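Long-range contacts in dihydroneopterin triphosphate diphosphatase (Escherichia coli O157:H7, PDB 5U7H), which probably hydrolyses dihydroneopterin triphosphate to the monophosphate and pyrophosphate in folate biosynthesis, and can also cleave nucleoside triphosphates, preferring dATP: residues A[16-21]-A[108-113]; A[35-40]-A[116-121]. All coordinates share one frame; numbering follows the deposited sequence.

Interaction 1 (A[16-21]-A[108-113]). With NI (nickel (II) ion), chain I.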
loop_
_atom_site.group_PDB
_atom_site.type_symbol
_atom_site.label_atom_id
_atom_site.label_comp_id
_atom_site.label_asym_id
_atom_site.label_seq_id
_atom_site.Cartn_x
_atom_site.Cartn_y
_atom_site.Cartn_z
ATOM N N ILE A 16 5.328 -0.118 -3.875
ATOM C CA ILE A 16 5.756 0.309 -5.205
ATOM C C ILE A 16 7.128 0.955 -5.084
ATOM O O ILE A 16 7.345 1.795 -4.204
ATOM C CB ILE A 16 4.737 1.275 -5.823
ATOM C CG1 ILE A 16 3.422 0.547 -6.054
ATOM C CG2 ILE A 16 5.267 1.872 -7.117
ATOM C CD1 ILE A 16 2.292 1.461 -6.407
ATOM N N TYR A 17 8.066 0.544 -5.943
ATOM C CA TYR A 17 9.410 1.108 -5.929
ATOM C C TYR A 17 9.964 1.097 -7.348
ATOM O O TYR A 17 9.414 0.455 -8.241
ATOM C CB TYR A 17 10.338 0.361 -4.959
ATOM C CG TYR A 17 10.687 -1.052 -5.366
ATOM C CD1 TYR A 17 9.822 -2.107 -5.095
ATOM C CD2 TYR A 17 11.890 -1.337 -6.007
ATOM C CE1 TYR A 17 10.135 -3.403 -5.462
ATOM C CE2 TYR A 17 12.213 -2.633 -6.383
ATOM C CZ TYR A 17 11.329 -3.663 -6.105
ATOM O OH TYR A 17 11.633 -4.955 -6.465
ATOM N N ALA A 18 11.026 1.872 -7.564
ATOM C CA ALA A 18 11.651 1.966 -8.877
ATOM C C ALA A 18 12.889 1.082 -8.921
ATOM O O ALA A 18 13.733 1.140 -8.019
ATOM C CB ALA A 18 12.026 3.406 -9.220
ATOM N N GLN A 19 13.013 0.299 -9.995
ATOM C CA GLN A 19 14.076 -0.703 -10.065
ATOM C C GLN A 19 15.463 -0.063 -10.050
ATOM O O GLN A 19 16.397 -0.609 -9.451
ATOM C CB GLN A 19 13.894 -1.566 -11.315
ATOM C CG GLN A 19 14.844 -2.753 -11.393
ATOM C CD GLN A 19 14.883 -3.567 -10.107
ATOM O OE1 GLN A 19 15.929 -3.691 -9.469
ATOM N NE2 GLN A 19 13.740 -4.127 -9.722
ATOM N N ASP A 20 15.615 1.105 -10.683
ATOM C CA ASP A 20 16.960 1.653 -10.865
ATOM C C ASP A 20 17.470 2.390 -9.624
ATOM O O ASP A 20 18.630 2.206 -9.237
ATOM C CB ASP A 20 17.001 2.565 -12.096
ATOM C CG ASP A 20 15.925 3.643 -12.073
ATOM O OD1 ASP A 20 15.260 3.818 -11.024
ATOM O OD2 ASP A 20 15.752 4.321 -13.113
ATOM N N THR A 21 16.638 3.224 -8.983
ATOM C CA THR A 21 17.089 3.980 -7.815
ATOM C C THR A 21 16.808 3.284 -6.491
ATOM O O THR A 21 17.424 3.647 -5.475
ATOM C CB THR A 21 16.434 5.365 -7.776
ATOM O OG1 THR A 21 15.011 5.227 -7.711
ATOM C CG2 THR A 21 16.792 6.166 -9.011
ATOM N N PRO A 108 10.208 0.351 -13.730
ATOM C CA PRO A 108 11.560 0.541 -14.287
ATOM C C PRO A 108 12.252 1.795 -13.778
ATOM O O PRO A 108 13.460 1.765 -13.505
ATOM C CB PRO A 108 11.302 0.586 -15.799
ATOM C CG PRO A 108 9.831 0.889 -15.934
ATOM C CD PRO A 108 9.200 0.186 -14.790
ATOM N N HIS A 109 11.513 2.891 -13.617
ATOM C CA HIS A 109 12.075 4.164 -13.193
ATOM C C HIS A 109 11.070 4.867 -12.293
ATOM O O HIS A 109 9.876 4.545 -12.292
ATOM C CB HIS A 109 12.422 5.071 -14.392
ATOM C CG HIS A 109 13.203 4.386 -15.478
ATOM N ND1 HIS A 109 14.564 4.166 -15.392
ATOM C CD2 HIS A 109 12.817 3.886 -16.677
ATOM C CE1 HIS A 109 14.980 3.555 -16.489
ATOM N NE2 HIS A 109 13.939 3.368 -17.283
ATOM N N GLU A 110 11.568 5.832 -11.517
ATOM C CA GLU A 110 10.678 6.771 -10.848
ATOM C C GLU A 110 9.872 7.543 -11.888
ATOM O O GLU A 110 10.349 7.812 -12.993
ATOM C CB GLU A 110 11.477 7.730 -9.969
ATOM C CG GLU A 110 12.377 7.036 -8.972
ATOM C CD GLU A 110 13.218 8.010 -8.170
ATOM O OE1 GLU A 110 12.925 9.221 -8.198
ATOM O OE2 GLU A 110 14.182 7.575 -7.512
ATOM N N ARG A 111 8.630 7.886 -11.547
ATOM C CA ARG A 111 7.738 8.487 -12.530
ATOM C C ARG A 111 6.780 9.458 -11.850
ATOM O O ARG A 111 6.763 9.603 -10.625
ATOM C CB ARG A 111 6.970 7.410 -13.300
ATOM C CG ARG A 111 5.876 6.759 -12.484
ATOM C CD ARG A 111 4.909 6.032 -13.374
ATOM N NE ARG A 111 5.528 4.847 -13.954
ATOM C CZ ARG A 111 4.898 3.991 -14.747
ATOM N NH1 ARG A 111 3.621 4.192 -15.062
ATOM N NH2 ARG A 111 5.548 2.936 -15.230
ATOM N N GLN A 112 5.977 10.130 -12.670
ATOM C CA GLN A 112 4.926 11.000 -12.173
ATOM C C GLN A 112 3.703 10.178 -11.812
ATOM O O GLN A 112 3.312 9.258 -12.536
ATOM C CB GLN A 112 4.547 12.053 -13.213
ATOM C CG GLN A 112 5.738 12.799 -13.784
ATOM C CD GLN A 112 6.056 14.064 -13.017
ATOM O OE1 GLN A 112 5.599 15.154 -13.375
ATOM N NE2 GLN A 112 6.850 13.931 -11.956
ATOM N N ILE A 113 3.093 10.525 -10.688
ATOM C CA ILE A 113 1.943 9.811 -10.167
ATOM C C ILE A 113 0.750 10.755 -10.200
ATOM O O ILE A 113 0.820 11.870 -9.669
ATOM C CB ILE A 113 2.207 9.297 -8.744
ATOM C CG1 ILE A 113 3.507 8.497 -8.715
ATOM C CG2 ILE A 113 1.064 8.448 -8.266
ATOM C CD1 ILE A 113 3.424 7.223 -9.520
HETATM NI NI NI I . 13.959 2.589 -19.199
#
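The imidazole of H109 gives its ND1 proton to D20: ND1 lies 2.6 Å from OD2, with an N-H...O angle of 156°. The carboxylate oxygen sits at the ring edge, in the imidazole plane, yet the ring nitrogen meets OD2 from above the carboxylate plane, the two planes being 55° apart. On its far side the same ring binds a nickel ion through NE2 at 2.1 Å, so the carboxylate probably helps fix the ring's rotation and may polarise it toward the metal. T21 OG1 donates to E110 OE2; the modelled 2.5 Å is very short, and its exact length is doubtful. E110 reaches it with a chain extended beyond CG (chi2 177°), and R23 forms a salt bridge with the same OE2. Beneath these polar ends A18 packs its CB against the backbone, 3.4 Å from E110 N, and against E110 CG at 3.7 Å; W123 adjoins both side chains. The contact pins the loop leaving strand 97-107 to the turn that connects strands 10-18 and 23-29, at the surface of the Nudix fold and away from its annotated sites.

Interaction 2 (A[35-40]-A[116-121]). With NI (nickel (II) ion), chain F; NI (nickel (II) ion), chain E.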
loop_
_atom_site.group_PDB
_atom_site.type_symbol
_atom_site.label_atom_id
_atom_site.label_comp_id
_atom_site.label_asym_id
_atom_site.label_seq_id
_atom_site.Cartn_x
_atom_site.Cartn_y
_atom_site.Cartn_z
ATOM N N PHE A 35 0.014 10.581 7.894
ATOM C CA PHE A 35 0.178 9.172 7.559
ATOM C C PHE A 35 0.598 9.080 6.096
ATOM O O PHE A 35 -0.217 9.294 5.197
ATOM C CB PHE A 35 -1.130 8.424 7.825
ATOM C CG PHE A 35 -1.019 6.919 7.795
ATOM C CD1 PHE A 35 0.071 6.277 7.226
ATOM C CD2 PHE A 35 -2.034 6.146 8.346
ATOM C CE1 PHE A 35 0.139 4.874 7.210
ATOM C CE2 PHE A 35 -1.969 4.760 8.328
ATOM C CZ PHE A 35 -0.877 4.124 7.756
ATOM N N TRP A 36 1.870 8.777 5.868
ATOM C CA TRP A 36 2.390 8.456 4.544
ATOM C C TRP A 36 2.515 6.943 4.398
ATOM O O TRP A 36 2.918 6.257 5.339
ATOM C CB TRP A 36 3.751 9.106 4.327
ATOM C CG TRP A 36 3.687 10.594 4.289
ATOM C CD1 TRP A 36 3.558 11.444 5.354
ATOM C CD2 TRP A 36 3.751 11.417 3.124
ATOM N NE1 TRP A 36 3.542 12.747 4.919
ATOM C CE2 TRP A 36 3.656 12.760 3.554
ATOM C CE3 TRP A 36 3.891 11.151 1.756
ATOM C CZ2 TRP A 36 3.695 13.837 2.665
ATOM C CZ3 TRP A 36 3.927 12.219 0.873
ATOM C CH2 TRP A 36 3.823 13.548 1.334
ATOM N N GLN A 37 2.174 6.426 3.219
ATOM C CA GLN A 37 2.088 4.984 3.033
ATOM C C GLN A 37 2.377 4.589 1.593
ATOM O O GLN A 37 2.316 5.409 0.676
ATOM C CB GLN A 37 0.701 4.475 3.397
ATOM C CG GLN A 37 -0.402 5.204 2.654
ATOM C CD GLN A 37 -1.735 4.487 2.761
ATOM O OE1 GLN A 37 -2.754 4.941 2.229
ATOM N NE2 GLN A 37 -1.732 3.354 3.456
ATOM N N SER A 38 2.677 3.301 1.415
ATOM C CA SER A 38 2.489 2.633 0.140
ATOM C C SER A 38 0.993 2.486 -0.144
ATOM O O SER A 38 0.141 2.914 0.630
ATOM C CB SER A 38 3.166 1.258 0.156
ATOM O OG SER A 38 4.514 1.336 0.584
ATOM N N VAL A 39 0.658 1.842 -1.257
ATOM C CA VAL A 39 -0.745 1.610 -1.591
ATOM C C VAL A 39 -1.313 0.537 -0.661
ATOM O O VAL A 39 -0.800 -0.584 -0.602
ATOM C CB VAL A 39 -0.895 1.205 -3.064
ATOM C CG1 VAL A 39 -2.279 0.689 -3.354
ATOM C CG2 VAL A 39 -0.569 2.386 -3.985
ATOM N N THR A 40 -2.378 0.871 0.071
ATOM C CA THR A 40 -3.183 -0.153 0.732
ATOM C C THR A 40 -4.632 -0.035 0.283
ATOM O O THR A 40 -5.053 0.998 -0.237
ATOM C CB THR A 40 -3.110 -0.084 2.268
ATOM O OG1 THR A 40 -3.848 1.047 2.756
ATOM C CG2 THR A 40 -1.671 0.006 2.726
ATOM N N THR A 116 -5.524 9.751 -6.488
ATOM C CA THR A 116 -6.913 10.088 -6.194
ATOM C C THR A 116 -7.289 10.001 -4.718
ATOM O O THR A 116 -8.114 10.796 -4.264
ATOM C CB THR A 116 -7.861 9.183 -6.993
ATOM O OG1 THR A 116 -7.633 7.812 -6.634
ATOM C CG2 THR A 116 -7.621 9.353 -8.479
ATOM N N GLU A 117 -6.711 9.072 -3.961
ATOM C CA GLU A 117 -7.050 8.851 -2.556
ATOM C C GLU A 117 -6.150 9.629 -1.595
ATOM O O GLU A 117 -6.343 9.539 -0.377
ATOM C CB GLU A 117 -6.979 7.340 -2.259
ATOM C CG GLU A 117 -7.496 6.833 -0.889
ATOM C CD GLU A 117 -7.353 5.305 -0.761
ATOM O OE1 GLU A 117 -6.485 4.808 0.033
ATOM O OE2 GLU A 117 -8.115 4.609 -1.484
ATOM N N HIS A 118 -5.189 10.402 -2.098
ATOM C CA HIS A 118 -4.151 10.964 -1.249
ATOM C C HIS A 118 -3.991 12.455 -1.531
ATOM O O HIS A 118 -4.555 12.995 -2.479
ATOM C CB HIS A 118 -2.817 10.213 -1.447
ATOM C CG HIS A 118 -2.849 8.798 -0.943
ATOM N ND1 HIS A 118 -3.361 7.753 -1.684
ATOM C CD2 HIS A 118 -2.476 8.267 0.246
ATOM C CE1 HIS A 118 -3.285 6.633 -0.982
ATOM N NE2 HIS A 118 -2.745 6.915 0.189
ATOM N N LEU A 119 -3.212 13.120 -0.681
ATOM C CA LEU A 119 -2.962 14.548 -0.805
ATOM C C LEU A 119 -1.699 14.886 -1.592
ATOM O O LEU A 119 -1.593 16.005 -2.108
ATOM C CB LEU A 119 -2.861 15.178 0.588
ATOM C CG LEU A 119 -4.084 15.040 1.508
ATOM C CD1 LEU A 119 -3.759 15.591 2.885
ATOM C CD2 LEU A 119 -5.303 15.730 0.949
ATOM N N ALA A 120 -0.751 13.959 -1.693
ATOM C CA ALA A 120 0.569 14.229 -2.256
ATOM C C ALA A 120 1.328 12.908 -2.321
ATOM O O ALA A 120 0.958 11.932 -1.663
ATOM C CB ALA A 120 1.343 15.245 -1.420
ATOM N N TYR A 121 2.413 12.900 -3.104
ATOM C CA TYR A 121 3.282 11.732 -3.223
ATOM C C TYR A 121 4.739 12.173 -3.195
ATOM O O TYR A 121 5.071 13.293 -3.592
ATOM C CB TYR A 121 2.990 10.935 -4.499
ATOM C CG TYR A 121 3.511 11.561 -5.779
ATOM C CD1 TYR A 121 4.767 11.235 -6.275
ATOM C CD2 TYR A 121 2.737 12.458 -6.499
ATOM C CE1 TYR A 121 5.236 11.794 -7.439
ATOM C CE2 TYR A 121 3.198 13.027 -7.661
ATOM C CZ TYR A 121 4.447 12.688 -8.132
ATOM O OH TYR A 121 4.912 13.253 -9.298
HETATM NI NI NI F . -5.883 2.760 -0.039
HETATM NI NI NI E . -8.012 2.719 -2.221
HETATM O O HOH W 1 -3.917 3.271 0.140
HETATM O O HOH W 2 -5.766 2.680 1.939
HETATM O O HOH W 3 -10.020 2.310 -2.302
HETATM O O HOH W 4 -8.526 3.262 -4.187
#
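H118 and Q37 meet through a single well-aligned hydrogen bond between buried side chains. H118 NE2 donates to Q37 OE1 at 2.8 Å, with an N-H...O angle of 163°; the nitrogen lies in the carbonyl plane on a lone pair, and the oxygen lies in the imidazole plane. Amide and ring planes are 54° apart. Q37 OE1 also accepts from R29, a probable substrate-binding residue, and from a water 2.9 Å away, while Q37 NE2 donates to T40 OG1 at 3.2 Å. These bonds fix the amide's orientation; the extended chain beyond CG (chi2 166°) carries it to the metal site. There T40 O and E117 OE1, the latter 2.1 Å from the ion, bind one nickel, and E117 OE2 binds a second, so the carboxylate bridges two metals. The water on Q37 is a ligand of the first nickel, which makes Q37 a second-shell residue. Packing is looser on the partly exposed flank, where W36 CH2 stands 4.1 Å from A120 CB and W36 CZ3 is 3.9 Å from A120 O. K122 adds a cation-pi contact to the indole. Strand 23-29 runs between strands 36-42 and 118-125 in the sheet, with H118 on L27 and W36 on Q28, while E56 and E60 of helix 49-61 also ligate nickel here (E60 shares the first ion with T40 O), consistent with the magnesium site of Nudix hydrolases.

How the interactions relate
Interaction 1 is a surface contact, whereas interaction 2 is partly buried and lies nearer the middle of the chain; their centres are about 16 Å apart. Both draw on the same mixed sheet, in which strands 10-18 and 36-42 are neighbours, and I16 CD1 packs on V39 CG2 at 3.9 Å. The 108-113 loop also leads toward strand 118-125, where I113 O lies 3.3 Å from Y121 CE2. Each contact contains a histidine N-H bond, but the acceptor is a carboxylate in the exposed turn after strand 10-18 and a neutral amide beside the metal site. The nickel of interaction 1 is peripheral; those of interaction 2 occupy the probable catalytic-metal pocket.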